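Local structure of glucose-6-phosphate acetyltransferase 1 (Arabidopsis thaliana, 3T90) at residues E3-R8 against K63-G68; V70-K75 against C80-H85. The protein transfers the acetyl group of acetyl-CoA to the amino group of D-glucosamine 6-phosphate, a step in making UDP-N-acetylglucosamine. All coordinates share one frame; numbering follows the deposited sequence.

Strand 63-74 takes part in both contacts, one after the other along its length, with their centres about 25 Å apart on opposite sides of the chain's centre. Interaction 1 is partly buried and slight: residues 3-8 and 63-68 are separated by strand 51-58, so just two side-chain touches pass between them and no hydrogen bond does. Interaction 2 is buried and far larger, because residues 70-75 and 80-85 are direct antiparallel neighbours in the same sheet. Its chemistry is that of paired backbones plus a charged cluster at the subunit interface, whereas the first contact is an apolar touch beside an arginine whose charge is met by other residues.

Interaction 1: E3-R8 against K63-G68; sequences ETFKIR and KIAATG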
loop_
_atom_site.group_PDB
_atom_site.type_symbol
_atom_site.label_atom_id
_atom_site.label_comp_id
_atom_site.label_asym_id
_atom_site.label_seq_id
_atom_site.Cartn_x
_atom_site.Cartn_y
_atom_site.Cartn_z
ATOM N N GLU A 3 -30.826 -15.263 -6.389
ATOM C CA GLU A 3 -29.734 -14.244 -6.376
ATOM C C GLU A 3 -28.829 -14.306 -7.599
ATOM O O GLU A 3 -28.416 -15.384 -8.013
ATOM C CB GLU A 3 -28.927 -14.424 -5.108
ATOM C CG GLU A 3 -29.789 -14.139 -3.906
ATOM C CD GLU A 3 -29.297 -14.808 -2.640
ATOM O OE1 GLU A 3 -28.318 -15.602 -2.706
ATOM O OE2 GLU A 3 -29.905 -14.515 -1.587
ATOM N N THR A 4 -28.468 -13.125 -8.112
ATOM C CA THR A 4 -27.699 -12.905 -9.310
ATOM C C THR A 4 -26.699 -11.794 -8.976
ATOM O O THR A 4 -27.070 -10.878 -8.270
ATOM C CB THR A 4 -28.639 -12.426 -10.424
ATOM O OG1 THR A 4 -29.737 -13.351 -10.470
ATOM C CG2 THR A 4 -27.940 -12.417 -11.788
ATOM N N PHE A 5 -25.483 -11.924 -9.491
ATOM C CA PHE A 5 -24.335 -11.057 -9.087
ATOM C C PHE A 5 -23.717 -10.398 -10.299
ATOM O O PHE A 5 -23.430 -11.056 -11.329
ATOM C CB PHE A 5 -23.296 -11.886 -8.293
ATOM C CG PHE A 5 -23.873 -12.478 -7.041
ATOM C CD1 PHE A 5 -24.022 -11.714 -5.866
ATOM C CD2 PHE A 5 -24.344 -13.835 -6.994
ATOM C CE1 PHE A 5 -24.584 -12.204 -4.713
ATOM C CE2 PHE A 5 -24.928 -14.333 -5.833
ATOM C CZ PHE A 5 -25.041 -13.552 -4.663
ATOM N N LYS A 6 -23.513 -9.087 -10.200
ATOM C CA LYS A 6 -22.865 -8.323 -11.256
ATOM C C LYS A 6 -21.575 -7.676 -10.727
ATOM O O LYS A 6 -21.630 -6.867 -9.749
ATOM C CB LYS A 6 -23.814 -7.300 -11.896
ATOM C CG LYS A 6 -24.899 -7.916 -12.882
ATOM C CD LYS A 6 -25.803 -6.800 -13.545
ATOM C CE LYS A 6 -25.185 -6.130 -14.853
ATOM N NZ LYS A 6 -25.830 -4.802 -15.329
ATOM N N ILE A 7 -20.454 -8.009 -11.368
ATOM C CA ILE A 7 -19.164 -7.433 -10.977
ATOM C C ILE A 7 -18.854 -6.189 -11.823
ATOM O O ILE A 7 -19.081 -6.184 -13.041
ATOM C CB ILE A 7 -17.995 -8.475 -10.992
ATOM C CG1 ILE A 7 -16.742 -7.875 -10.409
ATOM C CG2 ILE A 7 -17.707 -8.970 -12.398
ATOM C CD1 ILE A 7 -15.719 -8.938 -10.032
ATOM N N ARG A 8 -18.355 -5.119 -11.192
ATOM C CA ARG A 8 -18.094 -3.824 -11.872
ATOM C C ARG A 8 -17.244 -2.905 -10.950
ATOM O O ARG A 8 -16.758 -3.356 -9.899
ATOM C CB ARG A 8 -19.459 -3.128 -12.166
ATOM C CG ARG A 8 -20.337 -2.958 -10.902
ATOM C CD ARG A 8 -21.631 -2.109 -11.269
ATOM N NE ARG A 8 -22.540 -2.077 -10.177
ATOM C CZ ARG A 8 -22.434 -1.126 -9.225
ATOM N NH1 ARG A 8 -21.369 -0.289 -9.213
ATOM N NH2 ARG A 8 -23.349 -1.113 -8.257
ATOM N N LYS A 63 -28.165 -4.392 -3.506
ATOM C CA LYS A 63 -27.157 -3.976 -2.513
ATOM C C LYS A 63 -25.807 -4.538 -2.954
ATOM O O LYS A 63 -25.707 -5.556 -3.670
ATOM C CB LYS A 63 -27.491 -4.494 -1.116
ATOM C CG LYS A 63 -28.818 -3.966 -0.485
ATOM C CD LYS A 63 -28.743 -2.498 -0.106
ATOM C CE LYS A 63 -30.162 -1.854 -0.009
ATOM N NZ LYS A 63 -30.012 -0.355 0.014
ATOM N N ILE A 64 -24.761 -3.888 -2.487
ATOM C CA ILE A 64 -23.421 -4.400 -2.738
ATOM C C ILE A 64 -23.181 -5.626 -1.833
ATOM O O ILE A 64 -23.354 -5.575 -0.601
ATOM C CB ILE A 64 -22.378 -3.307 -2.427
ATOM C CG1 ILE A 64 -22.703 -2.005 -3.199
ATOM C CG2 ILE A 64 -20.921 -3.817 -2.706
ATOM C CD1 ILE A 64 -22.798 -2.184 -4.695
ATOM N N ALA A 65 -22.790 -6.700 -2.463
ATOM C CA ALA A 65 -22.522 -7.969 -1.807
ATOM C C ALA A 65 -21.040 -8.250 -1.477
ATOM O O ALA A 65 -20.713 -9.016 -0.617
ATOM C CB ALA A 65 -23.040 -9.116 -2.747
ATOM N N ALA A 66 -20.151 -7.669 -2.249
ATOM C CA ALA A 66 -18.704 -7.818 -2.013
ATOM C C ALA A 66 -17.965 -6.655 -2.603
ATOM O O ALA A 66 -18.472 -5.932 -3.482
ATOM C CB ALA A 66 -18.206 -9.160 -2.685
ATOM N N THR A 67 -16.769 -6.383 -2.093
ATOM C CA THR A 67 -15.953 -5.270 -2.538
ATOM C C THR A 67 -14.472 -5.556 -2.260
ATOM O O THR A 67 -14.127 -6.379 -1.400
ATOM C CB THR A 67 -16.373 -3.954 -1.875
ATOM O OG1 THR A 67 -15.656 -2.865 -2.500
ATOM C CG2 THR A 67 -16.151 -3.916 -0.365
ATOM N N GLY A 68 -13.621 -4.831 -3.006
ATOM C CA GLY A 68 -12.175 -4.873 -2.746
ATOM C C GLY A 68 -11.587 -3.786 -3.586
ATOM O O GLY A 68 -12.101 -3.387 -4.624
#
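Phe5 and Ala65, the closest pair of the two backbones, have CA atoms 8.1 Å apart, too far for pairing, because strand 51-58 runs between strand 5-9 and strand 63-74 and is hydrogen-bonded, antiparallel, to both. The touch is therefore made by side chains that reach over this middle strand. Phe5 has CG anti to its carbonyl carbon (chi1 -60°), a setting that brings one ring edge toward Ala65: CE1 of Phe5 lies 4.0 Å from CB of Ala65, with the methyl near the ring plane. A flat, apolar ring suits this place, since Leu100 of helix 100-114 touches both residues and Phe95 packs edge-to-face on Phe5. Phe5 also touches Lys98, which probably binds acetyl-CoA, placing the contact beside the likely cofactor site. Alanine offers a small methyl that meets the ring without displacing it.

The second touch is different in kind. Arg8 extends from CG to NE and crosses Ile64 at about a right angle, so that its NH2 comes 3.8 Å from CD1 of Ile64. This is contact without a polar bond; the same NH2 forms salt bridges with Asp14 and Glu57, which probably hold the guanidinium beside the isoleucine. Ile64 itself is buried and also packs on Leu22 of helix 19-23. Ala65 and Ala66 both face Ile56, forming a classic beta bulge in strand 63-74 within the N-terminal antiparallel strands of the GNAT fold.

Interaction 2: V70-K75 against C80-H85; sequences VMIEKK and CGKAGH
The CB of Glu73 packs 3.4 Å from NE2 of His85, and its carboxylate takes the hydrogen bond from that nitrogen. The two residues project from the same face of an antiparallel strand pair in the GNAT sheet, joined by a short connection through helix 77-80. Met71 with His85 and Glu73 with Ala83 are hydrogen-bonded pairs, each closed by two N-H...O bonds; Lys75 N to Gly81 O, 2.9 Å, extends the pairing beyond the strand. Gly84 leaves room for Val70, whose CG2 lies 3.9 Å from Gly84 CA.

On the face of Ile72, CG2 of that branched residue packs on the aliphatic part of Lys82, 3.8 Å from CD. Lys74 and Lys82 run side by side; Lys74 NZ pairs with Asp50.

On the face of Glu73, its carboxylate lies between two donors. With CG anti to the backbone N (chi1 -179°), the extended chain carries OE1 to Lys75 NZ at 2.8 Å, a salt bridge on the syn side but 33° out of the carboxylate plane. Replacing Glu73 by an alanine would probably leave His85 NE2 without this acceptor and Lys75 without one of its carboxylate partners. Lys75, which probably helps to bind the substrate, also bridges Asp88 and Glu87 of the second subunit; a long side chain ending in an ammonium suits a place where three carboxylates converge. The His85 bond, 2.7 Å from NE2 to OE2 of Glu73, uses the anti side of the carboxylate, with the oxygen just 9° out of the ring plane.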
loop_
_atom_site.group_PDB
_atom_site.type_symbol
_atom_site.label_atom_id
_atom_site.label_comp_id
_atom_site.label_asym_id
_atom_site.label_seq_id
_atom_site.Cartn_x
_atom_site.Cartn_y
_atom_site.Cartn_z
ATOM N N VAL A 70 -7.794 -1.749 -5.115
ATOM C CA VAL A 70 -6.307 -1.816 -5.266
ATOM C C VAL A 70 -5.711 -0.457 -5.573
ATOM O O VAL A 70 -6.272 0.303 -6.354
ATOM C CB VAL A 70 -5.962 -2.914 -6.367
ATOM C CG1 VAL A 70 -6.428 -2.487 -7.801
ATOM C CG2 VAL A 70 -4.435 -3.184 -6.320
ATOM N N MET A 71 -4.594 -0.157 -4.943
ATOM C CA MET A 71 -3.870 1.062 -5.147
ATOM C C MET A 71 -2.521 0.706 -5.701
ATOM O O MET A 71 -1.799 -0.136 -5.071
ATOM C CB MET A 71 -3.754 1.838 -3.844
ATOM C CG MET A 71 -3.073 3.131 -4.173
ATOM S SD MET A 71 -3.095 4.226 -2.730
ATOM C CE MET A 71 -2.012 3.561 -1.863
ATOM N N ILE A 72 -2.178 1.300 -6.859
ATOM C CA ILE A 72 -0.917 0.995 -7.524
ATOM C C ILE A 72 0.118 1.992 -7.064
ATOM O O ILE A 72 -0.059 3.245 -7.097
ATOM C CB ILE A 72 -1.105 0.963 -9.066
ATOM C CG1 ILE A 72 -1.980 -0.233 -9.418
ATOM C CG2 ILE A 72 0.226 0.678 -9.772
ATOM C CD1 ILE A 72 -2.317 -0.345 -10.990
ATOM N N GLU A 73 1.228 1.421 -6.588
ATOM C CA GLU A 73 2.383 2.187 -6.045
ATOM C C GLU A 73 3.503 2.176 -7.089
ATOM O O GLU A 73 3.974 1.081 -7.426
ATOM C CB GLU A 73 2.891 1.479 -4.819
ATOM C CG GLU A 73 4.119 2.273 -4.198
ATOM C CD GLU A 73 4.921 1.394 -3.295
ATOM O OE1 GLU A 73 6.061 1.739 -2.913
ATOM O OE2 GLU A 73 4.526 0.268 -2.933
ATOM N N LYS A 74 3.930 3.341 -7.527
ATOM C CA LYS A 74 5.131 3.415 -8.382
ATOM C C LYS A 74 6.373 3.421 -7.540
ATOM O O LYS A 74 6.457 4.147 -6.553
ATOM C CB LYS A 74 5.072 4.676 -9.187
ATOM C CG LYS A 74 3.887 4.653 -10.213
ATOM C CD LYS A 74 3.840 5.919 -11.033
ATOM C CE LYS A 74 2.612 5.808 -11.936
ATOM N NZ LYS A 74 1.407 6.398 -11.218
ATOM N N LYS A 75 7.378 2.639 -7.960
ATOM C CA LYS A 75 8.647 2.500 -7.226
ATOM C C LYS A 75 9.826 2.821 -8.089
ATOM O O LYS A 75 9.630 3.008 -9.339
ATOM C CB LYS A 75 8.787 1.040 -6.756
ATOM C CG LYS A 75 7.699 0.601 -5.772
ATOM C CD LYS A 75 8.033 -0.809 -5.333
ATOM C CE LYS A 75 7.138 -1.395 -4.239
ATOM N NZ LYS A 75 7.381 -0.715 -2.905
ATOM N N CYS A 80 12.040 0.662 -12.132
ATOM C CA CYS A 80 10.926 1.671 -11.990
ATOM C C CYS A 80 9.562 0.941 -12.188
ATOM O O CYS A 80 8.690 1.330 -13.007
ATOM C CB CYS A 80 11.089 2.899 -12.893
ATOM S SG CYS A 80 12.550 3.863 -12.352
ATOM N N GLY A 81 9.403 -0.118 -11.384
ATOM C CA GLY A 81 8.199 -0.938 -11.438
ATOM C C GLY A 81 7.030 -0.383 -10.658
ATOM O O GLY A 81 7.108 0.666 -10.053
ATOM N N LYS A 82 5.966 -1.186 -10.683
ATOM C CA LYS A 82 4.678 -0.840 -10.053
ATOM C C LYS A 82 4.169 -2.012 -9.309
ATOM O O LYS A 82 4.215 -3.162 -9.807
ATOM C CB LYS A 82 3.626 -0.411 -11.113
ATOM C CG LYS A 82 3.935 0.886 -11.738
ATOM C CD LYS A 82 2.722 1.332 -12.514
ATOM C CE LYS A 82 2.388 0.441 -13.637
ATOM N NZ LYS A 82 1.742 1.346 -14.756
ATOM N N ALA A 83 3.750 -1.794 -8.054
ATOM C CA ALA A 83 3.159 -2.850 -7.240
ATOM C C ALA A 83 1.733 -2.523 -6.906
ATOM O O ALA A 83 1.462 -1.388 -6.409
ATOM C CB ALA A 83 3.966 -3.005 -5.909
ATOM N N GLY A 84 0.869 -3.526 -6.941
ATOM C CA GLY A 84 -0.554 -3.333 -6.557
ATOM C C GLY A 84 -0.730 -3.696 -5.100
ATOM O O GLY A 84 -0.267 -4.741 -4.664
ATOM N N HIS A 85 -1.387 -2.831 -4.338
ATOM C CA HIS A 85 -1.732 -3.099 -2.914
ATOM C C HIS A 85 -3.238 -3.345 -2.828
ATOM O O HIS A 85 -4.032 -2.379 -2.983
ATOM C CB HIS A 85 -1.395 -1.850 -2.087
ATOM C CG HIS A 85 0.063 -1.490 -2.099
ATOM N ND1 HIS A 85 0.909 -1.968 -1.118
ATOM C CD2 HIS A 85 0.836 -0.870 -3.003
ATOM C CE1 HIS A 85 2.153 -1.556 -1.376
ATOM N NE2 HIS A 85 2.146 -0.882 -2.516
#